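Local atomic coordinates of extrinsic protein in photosystem II (Chaetoceros gracilis, PDB entry 4K7B), a protein that probably binds to photosystem II as an extrinsic subunit and helps support its oxygen-evolving activity in a diatom. Residues G14-R19 with K39-L44; R19-K24 with R93-I98. All coordinates share one frame; numbering follows the deposited sequence. Where two conformers were deposited one is given.

Contact 1: residues G14-R19 with K39-L44; sequences GLYGDR and KNAFIL. With SO4 (sulfate ion), chain C.
Tyr16 and Ala41 mark the closest passage of the two backbones, their CA atoms 4.9 Å apart, where the segment axes approach to 8.6 Å and run roughly antiparallel at 136°. This is packing between the first and second long helices of the up-down-up-down four-helix bundle, consistent with its place in the PsbQ-like clan. Tyr16 is the main side chain from helix 6-21. Its CG lies anti to the carbonyl carbon, beside the backbone N (chi1 -60°), which sends the ring toward Leu44. Leu44 CB sits over one face of that ring in a CH-pi contact, 3.6 Å from the centroid and 15° off the normal. Nearer the backbone, Tyr16 CB rests 3.5 Å from Ala41 O. One turn further along helix 6-21, Arg19 takes over. Its chain bends about CG-CD, which turns NE back toward helix 39-49, and the methyl of Ala41 lies over one face of the guanidinium, off towards the rim, with CB 3.6 Å from NE. A salt bridge from NE to Glu38, just before the second segment, helps fix how this flat group is turned. NH1 of Arg19 also comes in plane to the edge of the Tyr16 ring, so the two flat groups adjoin along this side of the helix pair. Asn40 contributes at the outer side: its ND2 donates to sulfate O3 at 3.0 Å, while Arg19 approaches the same ion from the other helix. At the far end of the tyrosine, Leu44 CD1 lies 3.4 Å from Tyr16 OH.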
loop_
_atom_site.group_PDB
_atom_site.type_symbol
_atom_site.label_atom_id
_atom_site.label_comp_id
_atom_site.label_asym_id
_atom_site.label_seq_id
_atom_site.Cartn_x
_atom_site.Cartn_y
_atom_site.Cartn_z
ATOM N N GLY A 14 -2.207 11.041 -2.239
ATOM C CA GLY A 14 -0.991 11.358 -1.521
ATOM C C GLY A 14 -0.929 10.674 -0.167
ATOM O O GLY A 14 -0.033 9.871 0.095
ATOM N N LEU A 15 -1.887 10.985 0.700
ATOM C CA LEU A 15 -1.816 10.508 2.078
ATOM C C LEU A 15 -1.974 8.985 2.166
ATOM O O LEU A 15 -1.136 8.285 2.784
ATOM C CB LEU A 15 -2.860 11.211 2.940
ATOM C CG LEU A 15 -2.630 12.709 3.151
ATOM C CD1 LEU A 15 -3.824 13.320 3.871
ATOM C CD2 LEU A 15 -1.338 12.928 3.935
ATOM N N TYR A 16 -3.007 8.459 1.507
ATOM C CA TYR A 16 -3.275 7.029 1.658
ATOM C C TYR A 16 -2.335 6.220 0.771
ATOM O O TYR A 16 -1.871 5.145 1.170
ATOM C CB TYR A 16 -4.750 6.707 1.400
ATOM C CG TYR A 16 -5.625 7.452 2.371
ATOM C CD1 TYR A 16 -5.479 7.254 3.745
ATOM C CD2 TYR A 16 -6.563 8.381 1.934
ATOM C CE1 TYR A 16 -6.245 7.955 4.649
ATOM C CE2 TYR A 16 -7.332 9.089 2.832
ATOM C CZ TYR A 16 -7.170 8.866 4.186
ATOM O OH TYR A 16 -7.931 9.557 5.089
ATOM N N GLY A 17 -2.030 6.740 -0.420
ATOM C CA GLY A 17 -1.046 6.083 -1.247
ATOM C C GLY A 17 0.283 5.985 -0.520
ATOM O O GLY A 17 0.949 4.954 -0.609
ATOM N N ASP A 18 0.672 7.043 0.194
ATOM C CA ASP A 18 1.943 6.996 0.924
ATOM C C ASP A 18 1.881 5.994 2.081
ATOM O O ASP A 18 2.867 5.278 2.330
ATOM C CB ASP A 18 2.376 8.374 1.430
ATOM C CG ASP A 18 2.835 9.294 0.313
ATOM O OD1 ASP A 18 2.972 8.841 -0.852
ATOM O OD2 ASP A 18 3.066 10.486 0.613
ATOM N N ARG A 19 0.741 5.930 2.773
ATOM C CA ARG A 19 0.595 4.897 3.813
ATOM C C ARG A 19 0.767 3.493 3.231
ATOM O O ARG A 19 1.393 2.611 3.844
ATOM C CB ARG A 19 -0.746 5.028 4.544
ATOM C CG ARG A 19 -0.792 6.217 5.492
ATOM C CD ARG A 19 -2.158 6.443 6.145
ATOM N NE ARG A 19 -2.693 5.239 6.796
ATOM C CZ ARG A 19 -3.870 5.185 7.425
ATOM N NH1 ARG A 19 -4.638 6.267 7.501
ATOM N NH2 ARG A 19 -4.292 4.045 7.981
ATOM N N LYS A 39 -5.701 -1.205 6.754
ATOM C CA LYS A 39 -6.944 -1.469 6.018
ATOM C C LYS A 39 -7.637 -0.178 5.595
ATOM O O LYS A 39 -8.131 -0.032 4.464
ATOM C CB LYS A 39 -7.906 -2.300 6.873
ATOM C CG LYS A 39 -7.767 -3.802 6.714
ATOM C CD LYS A 39 -8.694 -4.548 7.678
ATOM C CE LYS A 39 -10.115 -4.001 7.641
ATOM N NZ LYS A 39 -11.029 -4.770 8.551
ATOM N N ASN A 40 -7.686 0.775 6.525
ATOM C CA ASN A 40 -8.350 2.037 6.226
ATOM C C ASN A 40 -7.666 2.827 5.117
ATOM O O ASN A 40 -8.332 3.545 4.374
ATOM C CB ASN A 40 -8.529 2.894 7.478
ATOM C CG ASN A 40 -9.553 2.311 8.431
ATOM O OD1 ASN A 40 -10.346 1.454 8.049
ATOM N ND2 ASN A 40 -9.537 2.763 9.674
ATOM N N ALA A 41 -6.347 2.690 4.997
ATOM C CA ALA A 41 -5.627 3.370 3.925
ATOM C C ALA A 41 -6.045 2.761 2.606
ATOM O O ALA A 41 -6.218 3.488 1.613
ATOM C CB ALA A 41 -4.122 3.262 4.110
ATOM N N PHE A 42 -6.218 1.441 2.581
ATOM C CA PHE A 42 -6.740 0.846 1.333
ATOM C C PHE A 42 -8.151 1.344 0.993
ATOM O O PHE A 42 -8.431 1.741 -0.163
ATOM C CB PHE A 42 -6.744 -0.685 1.407
ATOM C CG PHE A 42 -5.374 -1.282 1.389
ATOM C CD1 PHE A 42 -4.716 -1.491 0.186
ATOM C CD2 PHE A 42 -4.725 -1.598 2.574
ATOM C CE1 PHE A 42 -3.445 -2.022 0.160
ATOM C CE2 PHE A 42 -3.457 -2.134 2.556
ATOM C CZ PHE A 42 -2.812 -2.343 1.344
ATOM N N ILE A 43 -9.034 1.319 1.986
ATOM C CA ILE A 43 -10.415 1.753 1.758
ATOM C C ILE A 43 -10.472 3.194 1.239
ATOM O O ILE A 43 -11.146 3.495 0.244
ATOM C CB ILE A 43 -11.242 1.656 3.039
ATOM C CG1 ILE A 43 -11.330 0.201 3.499
ATOM C CG2 ILE A 43 -12.633 2.218 2.811
ATOM C CD1 ILE A 43 -11.922 0.043 4.903
ATOM N N LEU A 44 -9.739 4.075 1.914
ATOM C CA LEU A 44 -9.825 5.502 1.642
ATOM C C LEU A 44 -9.035 5.913 0.398
ATOM O O LEU A 44 -9.397 6.882 -0.275
ATOM C CB LEU A 44 -9.401 6.295 2.876
ATOM C CG LEU A 44 -10.356 6.071 4.049
ATOM C CD1 LEU A 44 -9.809 6.699 5.320
ATOM C CD2 LEU A 44 -11.744 6.583 3.725
HETATM S S SO4 C . -6.821 5.289 10.487
HETATM O O1 SO4 C . -6.481 6.477 9.694
HETATM O O2 SO4 C . -6.115 5.325 11.767
HETATM O O3 SO4 C . -8.268 5.291 10.722
HETATM O O4 SO4 C . -6.442 4.061 9.781
#

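Contact 2: residues R19-K24 with R93-I98; sequences RIAALK and RPLPEI. With SO4 (sulfate ion), chain C.
Ala21, Ala22 and Leu95 make the apolar part of this contact, where the loop after helix 76-89 runs past the C-terminal part of helix 6-21. The methyl of Ala21 points at the loop and meets Leu95 CG at 3.9 Å. Leu95 holds CG anti to its own carbonyl carbon (chi1 -73°), which sets CG against the Ala21 methyl. Its CD1 lies 3.8 Å from Ala22 N and 4.1 Å from Ala22 CB. Ala21 CB also packs at 3.5 Å against the carbonyl oxygen of Arg93. Inward, Ala21 touches Met87 of helix 76-89, so this small residue is buried between helix and loop.

The polar link is a single water. It donates to Ala21 O at 3.0 Å and accepts from Leu95 N at 2.8 Å, giving the loop's amide a partner where the two backbones do not bond directly. Ala21 O also takes the amide of Lys24, which closes the type I turn from Ala21 to Lys24.

Charge gathers away from the loop, at Arg19. Its NH2 donates to sulfate O4 at 2.8 Å and 161°, and its NH1 to O1 at 2.9 Å and 146°, a two-pronged grip with O4 near the guanidinium plane. The ion probably comes from the crystallisation liquor. A leucine in place of Arg19 would probably leave Glu38 without its salt-bridge mate and the sulfate without both of these donors.

Taken together, this is a type I turn on the link between helices 6-21 and 24-29, with the irregular chain that leaves the four-helix bundle's last helix, 76-89, lying against it.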
loop_
_atom_site.group_PDB
_atom_site.type_symbol
_atom_site.label_atom_id
_atom_site.label_comp_id
_atom_site.label_asym_id
_atom_site.label_seq_id
_atom_site.Cartn_x
_atom_site.Cartn_y
_atom_site.Cartn_z
ATOM N N ARG A 19 0.741 5.930 2.773
ATOM C CA ARG A 19 0.595 4.897 3.813
ATOM C C ARG A 19 0.767 3.493 3.231
ATOM O O ARG A 19 1.393 2.611 3.844
ATOM C CB ARG A 19 -0.746 5.028 4.544
ATOM C CG ARG A 19 -0.792 6.217 5.492
ATOM C CD ARG A 19 -2.158 6.443 6.145
ATOM N NE ARG A 19 -2.693 5.239 6.796
ATOM C CZ ARG A 19 -3.870 5.185 7.425
ATOM N NH1 ARG A 19 -4.638 6.267 7.501
ATOM N NH2 ARG A 19 -4.292 4.045 7.981
ATOM N N ILE A 20 0.223 3.283 2.038
ATOM C CA ILE A 20 0.344 1.981 1.395
ATOM C C ILE A 20 1.785 1.699 0.932
ATOM O O ILE A 20 2.304 0.604 1.139
ATOM C CB ILE A 20 -0.677 1.850 0.241
ATOM C CG1 ILE A 20 -2.094 1.875 0.826
ATOM C CG2 ILE A 20 -0.411 0.609 -0.585
ATOM C CD1 ILE A 20 -3.171 2.187 -0.202
ATOM N N ALA A 21 2.442 2.692 0.357
ATOM C CA ALA A 21 3.812 2.511 -0.094
ATOM C C ALA A 21 4.745 2.229 1.076
ATOM O O ALA A 21 5.723 1.493 0.930
ATOM C CB ALA A 21 4.279 3.750 -0.859
ATOM N N ALA A 22 4.439 2.820 2.231
ATOM C CA ALA A 22 5.276 2.660 3.416
ATOM C C ALA A 22 5.276 1.227 3.935
ATOM O O ALA A 22 6.102 0.883 4.786
ATOM C CB ALA A 22 4.833 3.625 4.518
ATOM N N LEU A 23 4.346 0.407 3.445
ATOM C CA LEU A 23 4.294 -1.000 3.845
ATOM C C LEU A 23 5.387 -1.871 3.220
ATOM O O LEU A 23 5.435 -3.060 3.508
ATOM C CB LEU A 23 2.922 -1.613 3.530
ATOM C CG LEU A 23 1.780 -1.047 4.369
ATOM C CD1 LEU A 23 0.427 -1.469 3.811
ATOM C CD2 LEU A 23 1.934 -1.481 5.812
ATOM N N LYS A 24 6.250 -1.303 2.389
ATOM C CA LYS A 24 7.236 -2.108 1.654
ATOM C C LYS A 24 8.050 -3.038 2.561
ATOM O O LYS A 24 8.182 -4.228 2.280
ATOM C CB LYS A 24 8.178 -1.213 0.848
ATOM C CG LYS A 24 9.190 -1.999 0.023
ATOM C CD LYS A 24 10.072 -1.062 -0.788
ATOM C CE LYS A 24 11.265 -1.794 -1.391
ATOM N NZ LYS A 24 12.216 -2.266 -0.341
ATOM N N ARG A 93 3.418 5.130 -6.225
ATOM C CA ARG A 93 4.844 4.971 -6.404
ATOM C C ARG A 93 5.511 4.556 -5.103
ATOM O O ARG A 93 5.084 4.961 -4.030
ATOM C CB ARG A 93 5.438 6.269 -6.955
ATOM C CG ARG A 93 4.860 6.601 -8.331
ATOM C CD ARG A 93 5.388 7.899 -8.906
ATOM N NE ARG A 93 5.054 7.998 -10.325
ATOM C CZ ARG A 93 3.895 8.450 -10.794
ATOM N NH1 ARG A 93 2.951 8.859 -9.956
ATOM N NH2 ARG A 93 3.677 8.496 -12.102
ATOM N N PRO A 94 6.542 3.710 -5.187
ATOM C CA PRO A 94 7.272 3.370 -3.966
ATOM C C PRO A 94 7.934 4.600 -3.358
ATOM O O PRO A 94 8.086 5.628 -4.021
ATOM C CB PRO A 94 8.333 2.382 -4.449
ATOM C CG PRO A 94 7.800 1.846 -5.743
ATOM C CD PRO A 94 7.054 2.979 -6.361
ATOM N N LEU A 95 8.300 4.511 -2.090
ATOM C CA LEU A 95 8.961 5.637 -1.442
ATOM C C LEU A 95 10.479 5.594 -1.694
ATOM O O LEU A 95 11.023 4.557 -2.050
ATOM C CB LEU A 95 8.566 5.702 0.040
ATOM C CG LEU A 95 7.122 6.205 0.227
ATOM C CD1 LEU A 95 6.570 5.868 1.610
ATOM C CD2 LEU A 95 7.012 7.708 -0.062
ATOM N N PRO A 96 11.158 6.751 -1.586
ATOM C CA PRO A 96 12.595 6.750 -1.905
ATOM C C PRO A 96 13.411 5.734 -1.101
ATOM O O PRO A 96 13.362 5.724 0.124
ATOM C CB PRO A 96 13.023 8.198 -1.609
ATOM C CG PRO A 96 11.829 8.863 -0.957
ATOM C CD PRO A 96 10.630 8.106 -1.405
ATOM N N GLU A 97 14.142 4.876 -1.807
ATOM C CA GLU A 97 14.818 3.736 -1.188
ATOM C C GLU A 97 16.235 4.033 -0.685
ATOM O O GLU A 97 17.079 3.136 -0.621
ATOM C CB GLU A 97 14.831 2.539 -2.141
ATOM N N ILE A 98 16.487 5.289 -0.324
ATOM C CA ILE A 98 17.789 5.698 0.202
ATOM C C ILE A 98 17.688 6.153 1.659
ATOM O O ILE A 98 18.608 6.775 2.201
ATOM C CB ILE A 98 18.408 6.788 -0.664
HETATM S S SO4 C . -6.821 5.289 10.487
HETATM O O1 SO4 C . -6.481 6.477 9.694
HETATM O O2 SO4 C . -6.115 5.325 11.767
HETATM O O3 SO4 C . -8.268 5.291 10.722
HETATM O O4 SO4 C . -6.442 4.061 9.781
HETATM O O HOH W 1 8.183 2.097 -0.735
#

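Both contacts lie at the surface and both use helix 6-21, with their centres 12 Å apart. Contact 1 pairs that helix with helix 39-49 and belongs to the bundle itself; contact 2 brings in a loop from much later in the chain. The chemistry follows the place: between the helices an aromatic face meets a leucine CB and a guanidinium face meets an alanine methyl, whereas beside the loop there are alanine methyls, one leucine and a bridging water. Each has one buried alanine among its touching residues, Ala41 in contact 1 and Ala21 in contact 2. Arg19 belongs to both segments, and Ile20 CD1 packs onto Phe42 CD1, tying the two together.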